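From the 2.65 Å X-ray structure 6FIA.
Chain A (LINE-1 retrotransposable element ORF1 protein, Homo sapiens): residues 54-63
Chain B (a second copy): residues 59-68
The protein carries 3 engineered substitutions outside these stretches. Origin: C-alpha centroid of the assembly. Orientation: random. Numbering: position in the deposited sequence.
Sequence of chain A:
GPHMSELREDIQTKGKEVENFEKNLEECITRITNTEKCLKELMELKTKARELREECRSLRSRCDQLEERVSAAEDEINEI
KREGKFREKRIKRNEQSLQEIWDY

Chain A 54-63: EECRSLRSRC
Chain B 59-68: LRSRCDQLEE

This contact is a parallel pairing of two helices from copies of the same protein, in which a small apolar seam of leucine and cysteine is bordered along one side by salt bridges, two made by A:Arg62 and a third joining B:Arg60 to A:Glu55. Both stretches are helical throughout, with phi near -65° and psi near -40°, and each helix continues beyond both ends. Their axes run in the same direction at 22° and approach to 10.7 Å, a spacing that leaves room for side chains to meet between the backbones. The register is set by A:Leu59 opposite B:Arg60, with CA atoms 7.0 Å apart, and A:Arg62 opposite B:Cys63, with CA atoms 7.2 Å apart. Together the stretches bury 437 Å².

The apolar seam begins at A:Leu59, which points toward chain B in the m, t rotamer (chi1 -76°, chi2 152°). Its CD2 lies 3.7 Å from CB of B:Leu59 and 3.8 Å from SG of B:Cys63, and it also reaches to 3.8 Å from CG of B:Arg60, so the leucine packs against the aliphatic start of an arginine as well as against apolar neighbours. B:Leu59 is likewise m, t. A:Cys63 and B:Cys63 are both m, and SG of A:Cys63 is 4.3 Å from SG of B:Cys63: the sulfurs are apolar neighbours, too far apart for a disulfide. Cysteine, small and weakly polar, suits this buried position.

A:Arg62 has the largest covered area, 110 Å², and enters a hole formed by B:Arg60, B:Cys63, B:Asp64 and B:Glu67. Its chi angles of -76° (m), 179° (t), 79° (p) and 180° extend the chain and then turn the guanidinium. One face is covered by B:Cys63, whose CB is 3.3 Å from A:Arg62 NH2, while the acids lie at the edge, where the N-H bonds point. A:Arg62 NE donates to B:Glu67 OE2 at 3.0 Å, and A:Arg62 NH2 to B:Glu67 OE1 at 3.1 Å, a two-pronged salt bridge. The same NH2 donates to B:Asp64 OD1 at 3.0 Å; although the CA-to-CB bond of B:Asp64 points away, its carboxylate comes nearer. A water reinforces the site, donating to A:Arg62 O at 3.0 Å and B:Glu67 OE2 at 2.9 Å.

Toward the N-terminal end, the charges are exchanged between the chains. B:Arg60 (m, t, m) starts sideways, but its end comes nearer, and NH1 donates to A:Glu55 OE1 at 3.1 Å with an angle of 157°. The long side chain thus bridges to a carboxylate at the edge of its guanidinium.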

ATOM      1  N   GLU A  54      -4.143  -5.636  -4.426  1.00 67.93           N
ATOM      2  CA  GLU A  54      -5.099  -4.981  -5.308  1.00 68.16           C
ATOM      3  C   GLU A  54      -5.246  -3.487  -4.950  1.00 69.62           C
ATOM      4  O   GLU A  54      -5.342  -2.648  -5.851  1.00 69.52           O
ATOM      5  CB  GLU A  54      -6.442  -5.735  -5.261  1.00 71.98           C
ATOM      6  CG  GLU A  54      -7.534  -5.198  -6.167  1.00 89.32           C
ATOM      7  CD  GLU A  54      -7.179  -5.005  -7.628  1.00119.31           C
ATOM      8  OE1 GLU A  54      -6.733  -5.985  -8.274  1.00122.68           O
ATOM      9  OE2 GLU A  54      -7.377  -3.875  -8.133  1.00105.85           O
ATOM     10  N   GLU A  55      -5.211  -3.161  -3.642  1.00 63.12           N
ATOM     11  CA  GLU A  55      -5.257  -1.788  -3.154  1.00 61.67           C
ATOM     12  C   GLU A  55      -4.076  -0.973  -3.719  1.00 65.21           C
ATOM     13  O   GLU A  55      -4.275   0.159  -4.137  1.00 64.77           O
ATOM     14  CB  GLU A  55      -5.253  -1.757  -1.614  1.00 62.74           C
ATOM     15  CG  GLU A  55      -6.638  -1.719  -0.992  1.00 70.79           C
ATOM     16  CD  GLU A  55      -6.709  -1.974   0.508  1.00102.38           C
ATOM     17  OE1 GLU A  55      -6.092  -1.198   1.276  1.00 83.76           O
ATOM     18  OE2 GLU A  55      -7.450  -2.898   0.921  1.00108.97           O
ATOM     19  N   CYS A  56      -2.863  -1.579  -3.765  1.00 62.64           N
ATOM     20  CA  CYS A  56      -1.636  -0.964  -4.312  1.00 61.77           C
ATOM     21  C   CYS A  56      -1.715  -0.836  -5.816  1.00 65.73           C
ATOM     22  O   CYS A  56      -1.173   0.112  -6.364  1.00 65.65           O
ATOM     23  CB  CYS A  56      -0.393  -1.755  -3.904  1.00 62.61           C
ATOM     24  SG  CYS A  56       0.041  -1.637  -2.153  1.00 66.38           S
ATOM     25  N   ARG A  57      -2.294  -1.840  -6.494  1.00 63.99           N
ATOM     26  CA  ARG A  57      -2.448  -1.857  -7.947  1.00 64.69           C
ATOM     27  C   ARG A  57      -3.330  -0.648  -8.368  1.00 68.10           C
ATOM     28  O   ARG A  57      -2.984   0.094  -9.310  1.00 68.10           O
ATOM     29  CB  ARG A  57      -3.068  -3.200  -8.387  1.00 70.84           C
ATOM     30  CG  ARG A  57      -3.065  -3.433  -9.904  1.00 92.95           C
ATOM     31  CD  ARG A  57      -4.433  -3.853 -10.467  1.00115.53           C
ATOM     32  NE  ARG A  57      -5.479  -2.836 -10.256  1.00130.00           N
ATOM     33  CZ  ARG A  57      -5.854  -1.931 -11.160  1.00147.16           C
ATOM     34  NH1 ARG A  57      -6.804  -1.049 -10.871  1.00130.50           N
ATOM     35  NH2 ARG A  57      -5.274  -1.895 -12.356  1.00140.36           N
ATOM     36  N   SER A  58      -4.421  -0.412  -7.599  1.00 63.49           N
ATOM     37  CA  SER A  58      -5.345   0.708  -7.785  1.00 61.90           C
ATOM     38  C   SER A  58      -4.635   2.066  -7.572  1.00 61.69           C
ATOM     39  O   SER A  58      -4.798   2.968  -8.392  1.00 62.29           O
ATOM     40  CB  SER A  58      -6.542   0.569  -6.844  1.00 63.17           C
ATOM     41  OG  SER A  58      -7.171   1.824  -6.612  1.00 68.35           O
ATOM     42  N   LEU A  59      -3.847   2.199  -6.476  1.00 54.38           N
ATOM     43  CA  LEU A  59      -3.098   3.419  -6.161  1.00 52.09           C
ATOM     44  C   LEU A  59      -2.013   3.702  -7.187  1.00 56.11           C
ATOM     45  O   LEU A  59      -1.781   4.858  -7.513  1.00 58.00           O
ATOM     46  CB  LEU A  59      -2.499   3.369  -4.750  1.00 51.27           C
ATOM     47  CG  LEU A  59      -3.462   3.595  -3.572  1.00 53.84           C
ATOM     48  CD1 LEU A  59      -2.976   2.884  -2.353  1.00 52.52           C
ATOM     49  CD2 LEU A  59      -3.590   5.056  -3.249  1.00 52.86           C
ATOM     50  N   ARG A  60      -1.394   2.683  -7.747  1.00 52.18           N
ATOM     51  CA  ARG A  60      -0.397   2.913  -8.789  1.00 52.38           C
ATOM     52  C   ARG A  60      -1.025   3.486 -10.052  1.00 59.22           C
ATOM     53  O   ARG A  60      -0.443   4.385 -10.660  1.00 59.81           O
ATOM     54  CB  ARG A  60       0.368   1.648  -9.105  1.00 54.04           C
ATOM     55  CG  ARG A  60       1.556   1.423  -8.186  1.00 59.32           C
ATOM     56  CD  ARG A  60       2.466   0.343  -8.720  1.00 59.96           C
ATOM     57  NE  ARG A  60       1.728  -0.871  -9.070  1.00 68.99           N
ATOM     58  CZ  ARG A  60       1.486  -1.868  -8.228  1.00 80.14           C
ATOM     59  NH1 ARG A  60       1.925  -1.811  -6.971  1.00 62.73           N
ATOM     60  NH2 ARG A  60       0.808  -2.928  -8.630  1.00 72.87           N
ATOM     61  N   SER A  61      -2.236   3.015 -10.424  1.00 57.25           N
ATOM     62  CA  SER A  61      -2.913   3.556 -11.601  1.00 57.03           C
ATOM     63  C   SER A  61      -3.412   5.010 -11.351  1.00 57.35           C
ATOM     64  O   SER A  61      -3.368   5.837 -12.264  1.00 56.13           O
ATOM     65  CB  SER A  61      -4.025   2.630 -12.080  1.00 61.29           C
ATOM     66  OG  SER A  61      -5.227   2.851 -11.368  1.00 77.46           O
ATOM     67  N   ARG A  62      -3.791   5.324 -10.097  1.00 51.09           N
ATOM     68  CA  ARG A  62      -4.213   6.669  -9.699  1.00 49.86           C
ATOM     69  C   ARG A  62      -3.035   7.635  -9.783  1.00 57.97           C
ATOM     70  O   ARG A  62      -3.192   8.761 -10.261  1.00 59.86           O
ATOM     71  CB  ARG A  62      -4.797   6.654  -8.280  1.00 47.79           C
ATOM     72  CG  ARG A  62      -6.210   6.077  -8.207  1.00 41.75           C
ATOM     73  CD  ARG A  62      -6.717   6.071  -6.803  1.00 53.15           C
ATOM     74  NE  ARG A  62      -7.186   7.388  -6.378  1.00 62.64           N
ATOM     75  CZ  ARG A  62      -7.676   7.654  -5.174  1.00 72.42           C
ATOM     76  NH1 ARG A  62      -7.748   6.702  -4.256  1.00 56.44           N
ATOM     77  NH2 ARG A  62      -8.078   8.886  -4.870  1.00 67.91           N
ATOM     78  N   CYS A  63      -1.846   7.188  -9.365  1.00 55.44           N
ATOM     79  CA  CYS A  63      -0.629   7.991  -9.489  1.00 55.01           C
ATOM     80  C   CYS A  63      -0.231   8.159 -10.950  1.00 57.80           C
ATOM     81  O   CYS A  63       0.200   9.239 -11.327  1.00 58.15           O
ATOM     82  CB  CYS A  63       0.509   7.391  -8.671  1.00 55.74           C
ATOM     83  SG  CYS A  63       0.284   7.526  -6.885  1.00 59.92           S
TER
ATOM     84  N   LEU B  59      -2.491   6.700   1.771  1.00 56.11           N
ATOM     85  CA  LEU B  59      -2.197   6.968   0.360  1.00 52.89           C
ATOM     86  C   LEU B  59      -3.458   7.280  -0.438  1.00 57.68           C
ATOM     87  O   LEU B  59      -3.429   8.128  -1.322  1.00 56.19           O
ATOM     88  CB  LEU B  59      -1.459   5.784  -0.259  1.00 52.08           C
ATOM     89  CG  LEU B  59      -0.005   5.619   0.179  1.00 57.57           C
ATOM     90  CD1 LEU B  59       0.474   4.204  -0.072  1.00 57.26           C
ATOM     91  CD2 LEU B  59       0.919   6.641  -0.525  1.00 59.68           C
ATOM     92  N   ARG B  60      -4.586   6.617  -0.105  1.00 57.92           N
ATOM     93  CA  ARG B  60      -5.861   6.902  -0.760  1.00 56.99           C
ATOM     94  C   ARG B  60      -6.343   8.313  -0.458  1.00 61.52           C
ATOM     95  O   ARG B  60      -6.790   8.998  -1.368  1.00 61.23           O
ATOM     96  CB  ARG B  60      -6.907   5.876  -0.391  1.00 54.18           C
ATOM     97  CG  ARG B  60      -6.859   4.647  -1.282  1.00 61.82           C
ATOM     98  CD  ARG B  60      -8.092   3.780  -1.108  1.00 68.19           C
ATOM     99  NE  ARG B  60      -8.403   3.520   0.305  1.00 77.58           N
ATOM    100  CZ  ARG B  60      -7.940   2.481   0.996  1.00 91.51           C
ATOM    101  NH1 ARG B  60      -7.145   1.590   0.417  1.00 81.80           N
ATOM    102  NH2 ARG B  60      -8.263   2.329   2.274  1.00 77.96           N
ATOM    103  N   SER B  61      -6.183   8.784   0.796  1.00 60.34           N
ATOM    104  CA  SER B  61      -6.590  10.146   1.148  1.00 62.71           C
ATOM    105  C   SER B  61      -5.661  11.210   0.491  1.00 63.73           C
ATOM    106  O   SER B  61      -6.142  12.255   0.058  1.00 62.93           O
ATOM    107  CB  SER B  61      -6.705  10.314   2.665  1.00 69.91           C
ATOM    108  OG  SER B  61      -5.454  10.587   3.265  1.00 84.43           O
ATOM    109  N   ARG B  62      -4.356  10.882   0.343  1.00 57.78           N
ATOM    110  CA  ARG B  62      -3.380  11.730  -0.348  1.00 55.25           C
ATOM    111  C   ARG B  62      -3.745  11.884  -1.826  1.00 57.45           C
ATOM    112  O   ARG B  62      -3.671  12.994  -2.363  1.00 55.90           O
ATOM    113  CB  ARG B  62      -1.955  11.174  -0.190  1.00 51.67           C
ATOM    114  CG  ARG B  62      -1.356  11.453   1.188  1.00 52.39           C
ATOM    115  CD  ARG B  62       0.006  10.810   1.367  1.00 52.63           C
ATOM    116  NE  ARG B  62       1.047  11.593   0.703  1.00 63.20           N
ATOM    117  CZ  ARG B  62       2.354  11.376   0.827  1.00 70.79           C
ATOM    118  NH1 ARG B  62       2.801  10.382   1.579  1.00 52.57           N
ATOM    119  NH2 ARG B  62       3.222  12.153   0.197  1.00 62.48           N
ATOM    120  N   CYS B  63      -4.189  10.783  -2.468  1.00 55.03           N
ATOM    121  CA  CYS B  63      -4.655  10.818  -3.867  1.00 54.88           C
ATOM    122  C   CYS B  63      -5.950  11.606  -4.012  1.00 62.54           C
ATOM    123  O   CYS B  63      -6.085  12.348  -4.981  1.00 62.07           O
ATOM    124  CB  CYS B  63      -4.800   9.414  -4.436  1.00 54.57           C
ATOM    125  SG  CYS B  63      -3.235   8.573  -4.718  1.00 57.26           S
ATOM    126  N   ASP B  64      -6.904  11.458  -3.045  1.00 61.07           N
ATOM    127  CA  ASP B  64      -8.173  12.195  -3.044  1.00 62.71           C
ATOM    128  C   ASP B  64      -7.901  13.669  -3.086  1.00 66.70           C
ATOM    129  O   ASP B  64      -8.421  14.360  -3.951  1.00 68.10           O
ATOM    130  CB  ASP B  64      -8.995  11.872  -1.783  1.00 67.65           C
ATOM    131  CG  ASP B  64      -9.539  10.454  -1.703  1.00 80.00           C
ATOM    132  OD1 ASP B  64     -10.000   9.930  -2.747  1.00 79.50           O
ATOM    133  OD2 ASP B  64      -9.561   9.889  -0.588  1.00 90.50           O
ATOM    134  N   GLN B  65      -7.012  14.139  -2.205  1.00 62.84           N
ATOM    135  CA  GLN B  65      -6.593  15.530  -2.097  1.00 62.79           C
ATOM    136  C   GLN B  65      -5.875  16.031  -3.353  1.00 63.76           C
ATOM    137  O   GLN B  65      -6.182  17.118  -3.835  1.00 65.42           O
ATOM    138  CB  GLN B  65      -5.707  15.698  -0.874  1.00 65.57           C
ATOM    139  CG  GLN B  65      -6.302  16.624   0.168  1.00 93.03           C
ATOM    140  CD  GLN B  65      -5.216  17.359   0.923  1.00115.00           C
ATOM    141  OE1 GLN B  65      -4.746  16.899   1.970  1.00122.88           O
ATOM    142  NE2 GLN B  65      -4.758  18.499   0.385  1.00 78.58           N
ATOM    143  N   LEU B  66      -4.936  15.237  -3.894  1.00 55.85           N
ATOM    144  CA  LEU B  66      -4.232  15.584  -5.128  1.00 52.97           C
ATOM    145  C   LEU B  66      -5.185  15.720  -6.306  1.00 60.48           C
ATOM    146  O   LEU B  66      -5.071  16.670  -7.071  1.00 63.57           O
ATOM    147  CB  LEU B  66      -3.128  14.559  -5.462  1.00 50.94           C
ATOM    148  CG  LEU B  66      -1.808  14.696  -4.677  1.00 53.49           C
ATOM    149  CD1 LEU B  66      -0.991  13.457  -4.779  1.00 52.89           C
ATOM    150  CD2 LEU B  66      -1.014  15.871  -5.146  1.00 51.26           C
ATOM    151  N   GLU B  67      -6.147  14.810  -6.439  1.00 57.18           N
ATOM    152  CA  GLU B  67      -7.115  14.871  -7.533  1.00 56.79           C
ATOM    153  C   GLU B  67      -7.951  16.156  -7.496  1.00 63.57           C
ATOM    154  O   GLU B  67      -8.098  16.819  -8.531  1.00 63.96           O
ATOM    155  CB  GLU B  67      -7.975  13.608  -7.563  1.00 59.05           C
ATOM    156  CG  GLU B  67      -7.182  12.386  -8.007  1.00 66.47           C
ATOM    157  CD  GLU B  67      -7.699  11.021  -7.584  1.00 89.57           C
ATOM    158  OE1 GLU B  67      -8.826  10.939  -7.040  1.00 75.65           O
ATOM    159  OE2 GLU B  67      -6.983  10.023  -7.838  1.00 73.66           O
ATOM    160  N   GLU B  68      -8.402  16.573  -6.282  1.00 62.04           N
ATOM    161  CA  GLU B  68      -9.154  17.829  -6.086  1.00 63.08           C
ATOM    162  C   GLU B  68      -8.279  19.018  -6.510  1.00 62.01           C
ATOM    163  O   GLU B  68      -8.730  19.870  -7.274  1.00 61.32           O
ATOM    164  CB  GLU B  68      -9.564  18.021  -4.608  1.00 67.53           C
ATOM    165  CG  GLU B  68     -10.550  17.007  -4.044  1.00 88.57           C
ATOM    166  CD  GLU B  68     -10.624  16.968  -2.522  1.00129.32           C
ATOM    167  OE1 GLU B  68     -10.245  17.971  -1.873  1.00132.24           O
ATOM    168  OE2 GLU B  68     -11.063  15.927  -1.977  1.00131.10           O
TER
HETATM  169  O   HOH W   1      -6.065   9.439 -10.489  1.00 54.70           O